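Local coordinates for protein beta-lactamase (Sphaerobacter thermophilus, PDB 4EWF) that probably hydrolyses the amide bond of beta-lactams to give substituted beta-amino acids, as expected of a class A beta-lactamase, at residues 23-35 against 39-51. Residues are numbered along the deposited sequence; the frame is centred on the assembly and turned at random.
Sequences ATGGTVGATIVAP and TFRHNGDRRFRAA
The carbonyl oxygen of V28 is met by two side chains from 39-51. N43 ND2 donates to V28 O at 2.9 Å, nearly straight (163°), and the oxygen lies close to the amide plane of N43. H42 brings the edge of its ring, with CD2 3.1 Å from V28 O, while its NE2 is hydrogen-bonded to E22 OE2. Because chi1 of N43 is -75°, CG stands beside its own backbone N and the amide reaches back to strand 27-33. Asparagine suits the place: it tolerates the left-handed backbone that opens the type I turn N43 to R46, and its side-chain amide supplies a bond just beyond the last backbone pair, A30–H42.

Strands 27-33 and 39-42 form an antiparallel hairpin, with A30–H42 and I32–F40 as hydrogen-bonded pairs; A30 N to H42 O measures 2.8 Å. On the face turned to helix 12-22, I32 CD1 lies 4.2 Å from F40 CD2, beside the small A30. On the face turned to helix 164-175, T31 and R41 run side by side, T31 CG2 3.5 Å from R41 NH1; a short hydroxyl and a long cation can both reach D165.

At the end of the turn, T27 CG2 stands 3.6 Å above the guanidinium plane of R46, over its centre. G29, with no side chain, leaves room for the ring of F48, whose CZ comes within 3.4 Å of G29 CA.

Strand 39-42 thus forms the edge of the five-stranded sheet in this alpha/beta fold. Its backbone bonds set the register, the asparagine amide adds one more bond beside the turn, and the shared D165 carboxylate ties the T31–R41 pair to helix 164-175, probably offsetting the arginine's charge.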
loop_
_atom_site.group_PDB
_atom_site.type_symbol
_atom_site.label_atom_id
_atom_site.label_comp_id
_atom_site.label_asym_id
_atom_site.label_seq_id
_atom_site.Cartn_x
_atom_site.Cartn_y
_atom_site.Cartn_z
ATOM N N ALA A 23 -1.016 21.377 -9.111
ATOM C CA ALA A 23 -1.345 22.702 -9.607
ATOM C C ALA A 23 -2.406 23.429 -8.772
ATOM O O ALA A 23 -2.394 24.654 -8.699
ATOM C CB ALA A 23 -1.762 22.634 -11.078
ATOM N N THR A 24 -3.325 22.694 -8.149
ATOM C CA THR A 24 -4.354 23.357 -7.346
ATOM C C THR A 24 -3.956 23.546 -5.877
ATOM O O THR A 24 -4.780 23.930 -5.052
ATOM C CB THR A 24 -5.734 22.666 -7.453
ATOM O OG1 THR A 24 -5.600 21.267 -7.173
ATOM C CG2 THR A 24 -6.311 22.850 -8.854
ATOM N N GLY A 25 -2.696 23.285 -5.552
ATOM C CA GLY A 25 -2.188 23.610 -4.231
ATOM C C GLY A 25 -1.936 22.415 -3.322
ATOM O O GLY A 25 -1.384 22.573 -2.230
ATOM N N GLY A 26 -2.319 21.222 -3.767
ATOM C CA GLY A 26 -2.045 20.022 -2.998
ATOM C C GLY A 26 -0.599 19.572 -3.146
ATOM O O GLY A 26 0.209 20.229 -3.806
ATOM N N THR A 27 -0.274 18.434 -2.551
ATOM C CA THR A 27 1.097 17.925 -2.560
ATOM C C THR A 27 1.148 16.473 -2.987
ATOM O O THR A 27 0.315 15.670 -2.565
ATOM C CB THR A 27 1.737 18.054 -1.143
ATOM O OG1 THR A 27 1.786 19.436 -0.784
ATOM C CG2 THR A 27 3.170 17.482 -1.119
ATOM N N VAL A 28 2.153 16.133 -3.795
ATOM C CA VAL A 28 2.397 14.744 -4.189
ATOM C C VAL A 28 3.768 14.287 -3.668
ATOM O O VAL A 28 4.729 15.058 -3.660
ATOM C CB VAL A 28 2.355 14.595 -5.742
ATOM C CG1 VAL A 28 2.837 13.200 -6.194
ATOM C CG2 VAL A 28 0.939 14.878 -6.263
ATOM N N GLY A 29 3.843 13.047 -3.199
ATOM C CA GLY A 29 5.121 12.416 -2.901
ATOM C C GLY A 29 5.149 11.152 -3.738
ATOM O O GLY A 29 4.164 10.408 -3.774
ATOM N N ALA A 30 6.258 10.911 -4.432
ATOM C CA ALA A 30 6.356 9.759 -5.325
ATOM C C ALA A 30 7.774 9.237 -5.365
ATOM O O ALA A 30 8.731 10.000 -5.537
ATOM C CB ALA A 30 5.909 10.134 -6.733
ATOM N N THR A 31 7.898 7.927 -5.217
ATOM C CA THR A 31 9.153 7.235 -5.424
ATOM C C THR A 31 8.839 6.061 -6.338
ATOM O O THR A 31 8.019 5.215 -6.012
ATOM C CB THR A 31 9.758 6.750 -4.079
ATOM O OG1 THR A 31 10.086 7.888 -3.277
ATOM C CG2 THR A 31 11.023 5.936 -4.313
ATOM N N ILE A 32 9.482 6.024 -7.495
ATOM C CA ILE A 32 9.149 5.054 -8.514
ATOM C C ILE A 32 10.434 4.411 -8.961
ATOM O O ILE A 32 11.366 5.100 -9.367
ATOM C CB ILE A 32 8.446 5.732 -9.707
ATOM C CG1 ILE A 32 7.092 6.305 -9.261
ATOM C CG2 ILE A 32 8.306 4.746 -10.891
ATOM C CD1 ILE A 32 6.493 7.326 -10.220
ATOM N N VAL A 33 10.508 3.094 -8.859
ATOM C CA VAL A 33 11.748 2.421 -9.194
ATOM C C VAL A 33 11.615 1.638 -10.485
ATOM O O VAL A 33 10.794 0.733 -10.579
ATOM C CB VAL A 33 12.196 1.467 -8.071
ATOM C CG1 VAL A 33 13.583 0.916 -8.382
ATOM C CG2 VAL A 33 12.182 2.198 -6.719
ATOM N N ALA A 34 12.435 1.986 -11.477
ATOM C CA ALA A 34 12.408 1.305 -12.764
ATOM C C ALA A 34 13.020 -0.079 -12.636
ATOM O O ALA A 34 13.793 -0.338 -11.714
ATOM C CB ALA A 34 13.177 2.124 -13.818
ATOM N N PRO A 35 12.686 -0.971 -13.575
ATOM C CA PRO A 35 13.276 -2.305 -13.657
ATOM C C PRO A 35 14.786 -2.279 -13.439
ATOM O O PRO A 35 15.312 -3.076 -12.660
ATOM C CB PRO A 35 12.955 -2.722 -15.086
ATOM C CG PRO A 35 11.646 -2.081 -15.347
ATOM C CD PRO A 35 11.686 -0.756 -14.631
ATOM N N THR A 39 15.747 5.373 -10.173
ATOM C CA THR A 39 14.655 5.790 -9.301
ATOM C C THR A 39 14.241 7.246 -9.491
ATOM O O THR A 39 15.067 8.164 -9.426
ATOM C CB THR A 39 15.018 5.512 -7.822
ATOM O OG1 THR A 39 15.232 4.102 -7.664
ATOM C CG2 THR A 39 13.892 5.962 -6.887
ATOM N N PHE A 40 12.961 7.454 -9.758
ATOM C CA PHE A 40 12.408 8.802 -9.769
ATOM C C PHE A 40 11.900 9.133 -8.357
ATOM O O PHE A 40 11.190 8.329 -7.736
ATOM C CB PHE A 40 11.246 8.881 -10.750
ATOM C CG PHE A 40 10.486 10.180 -10.691
ATOM C CD1 PHE A 40 10.831 11.239 -11.525
ATOM C CD2 PHE A 40 9.422 10.335 -9.811
ATOM C CE1 PHE A 40 10.129 12.441 -11.468
ATOM C CE2 PHE A 40 8.708 11.521 -9.750
ATOM C CZ PHE A 40 9.060 12.575 -10.572
ATOM N N ARG A 41 12.256 10.316 -7.867
ATOM C CA ARG A 41 11.840 10.779 -6.548
ATOM C C ARG A 41 11.319 12.210 -6.640
ATOM O O ARG A 41 11.963 13.092 -7.225
ATOM C CB ARG A 41 13.013 10.739 -5.549
ATOM C CG ARG A 41 13.515 9.348 -5.199
ATOM C CD ARG A 41 14.496 9.361 -4.004
ATOM N NE ARG A 41 15.383 8.197 -4.053
ATOM C CZ ARG A 41 15.133 7.040 -3.447
ATOM N NH1 ARG A 41 14.033 6.890 -2.727
ATOM N NH2 ARG A 41 15.986 6.034 -3.552
ATOM N N HIS A 42 10.148 12.429 -6.060
ATOM C CA HIS A 42 9.609 13.762 -5.860
ATOM C C HIS A 42 9.044 13.788 -4.447
ATOM O O HIS A 42 8.108 13.029 -4.133
ATOM C CB HIS A 42 8.499 14.046 -6.876
ATOM C CG HIS A 42 7.808 15.353 -6.660
ATOM N ND1 HIS A 42 8.275 16.537 -7.191
ATOM C CD2 HIS A 42 6.687 15.664 -5.964
ATOM C CE1 HIS A 42 7.468 17.521 -6.835
ATOM N NE2 HIS A 42 6.501 17.019 -6.086
ATOM N N ASN A 43 9.615 14.633 -3.590
ATOM C CA ASN A 43 9.225 14.663 -2.167
ATOM C C ASN A 43 9.332 13.262 -1.581
ATOM O O ASN A 43 8.472 12.817 -0.807
ATOM C CB ASN A 43 7.790 15.173 -2.005
ATOM C CG ASN A 43 7.671 16.664 -2.207
ATOM O OD1 ASN A 43 8.604 17.404 -1.931
ATOM N ND2 ASN A 43 6.509 17.116 -2.680
ATOM N N GLY A 44 10.381 12.555 -1.985
ATOM C CA GLY A 44 10.523 11.154 -1.649
ATOM C C GLY A 44 10.653 10.914 -0.169
ATOM O O GLY A 44 10.252 9.846 0.311
ATOM N N ASP A 45 11.217 11.894 0.547
ATOM C CA ASP A 45 11.441 11.761 1.988
ATOM C C ASP A 45 10.487 12.626 2.819
ATOM O O ASP A 45 10.695 12.830 4.026
ATOM C CB ASP A 45 12.901 12.065 2.352
ATOM C CG ASP A 45 13.295 13.506 2.070
ATOM O OD1 ASP A 45 12.488 14.268 1.497
ATOM O OD2 ASP A 45 14.437 13.870 2.423
ATOM N N ARG A 46 9.457 13.155 2.167
ATOM C CA ARG A 46 8.475 14.012 2.852
ATOM C C ARG A 46 7.473 13.129 3.601
ATOM O O ARG A 46 7.124 12.059 3.127
ATOM C CB ARG A 46 7.735 14.903 1.837
ATOM C CG ARG A 46 6.640 15.779 2.469
ATOM C CD ARG A 46 6.203 16.926 1.543
ATOM N NE ARG A 46 5.059 17.658 2.089
ATOM C CZ ARG A 46 4.748 18.920 1.793
ATOM N NH1 ARG A 46 3.665 19.481 2.323
ATOM N NH2 ARG A 46 5.505 19.620 0.959
ATOM N N ARG A 47 7.028 13.572 4.774
ATOM C CA ARG A 47 6.107 12.794 5.597
ATOM C C ARG A 47 4.640 13.034 5.218
ATOM O O ARG A 47 4.185 14.175 5.201
ATOM C CB ARG A 47 6.322 13.139 7.074
ATOM C CG ARG A 47 7.742 12.880 7.565
ATOM C CD ARG A 47 8.041 13.622 8.887
ATOM N NE ARG A 47 9.406 13.388 9.351
ATOM C CZ ARG A 47 10.385 14.291 9.327
ATOM N NH1 ARG A 47 10.167 15.534 8.872
ATOM N NH2 ARG A 47 11.590 13.960 9.784
ATOM N N PHE A 48 3.924 11.951 4.910
ATOM C CA PHE A 48 2.493 11.981 4.585
ATOM C C PHE A 48 1.741 11.065 5.570
ATOM O O PHE A 48 2.335 10.147 6.134
ATOM C CB PHE A 48 2.271 11.399 3.179
ATOM C CG PHE A 48 2.879 12.229 2.075
ATOM C CD1 PHE A 48 2.098 13.124 1.361
ATOM C CD2 PHE A 48 4.229 12.125 1.776
ATOM C CE1 PHE A 48 2.647 13.906 0.338
ATOM C CE2 PHE A 48 4.802 12.908 0.753
ATOM C CZ PHE A 48 4.003 13.798 0.039
ATOM N N ARG A 49 0.440 11.281 5.749
ATOM C CA ARG A 49 -0.371 10.300 6.473
ATOM C C ARG A 49 -0.385 9.014 5.668
ATOM O O ARG A 49 -0.638 9.019 4.458
ATOM C CB ARG A 49 -1.807 10.803 6.713
ATOM C CG ARG A 49 -1.866 12.070 7.572
ATOM C CD ARG A 49 -3.306 12.524 7.854
ATOM N NE ARG A 49 -3.317 13.919 8.286
ATOM C CZ ARG A 49 -3.145 14.302 9.541
ATOM N NH1 ARG A 49 -2.969 13.397 10.493
ATOM N NH2 ARG A 49 -3.160 15.583 9.846
ATOM N N ALA A 50 -0.080 7.905 6.322
ATOM C CA ALA A 50 -0.028 6.637 5.609
ATOM C C ALA A 50 -1.424 6.184 5.230
ATOM O O ALA A 50 -1.596 5.496 4.224
ATOM C CB ALA A 50 0.654 5.559 6.461
ATOM N N ALA A 51 -2.421 6.571 6.031
ATOM C CA ALA A 51 -3.745 5.980 5.873
ATOM C C ALA A 51 -3.589 4.454 5.836
ATOM O O ALA A 51 -2.745 3.878 6.536
ATOM C CB ALA A 51 -4.417 6.493 4.593
#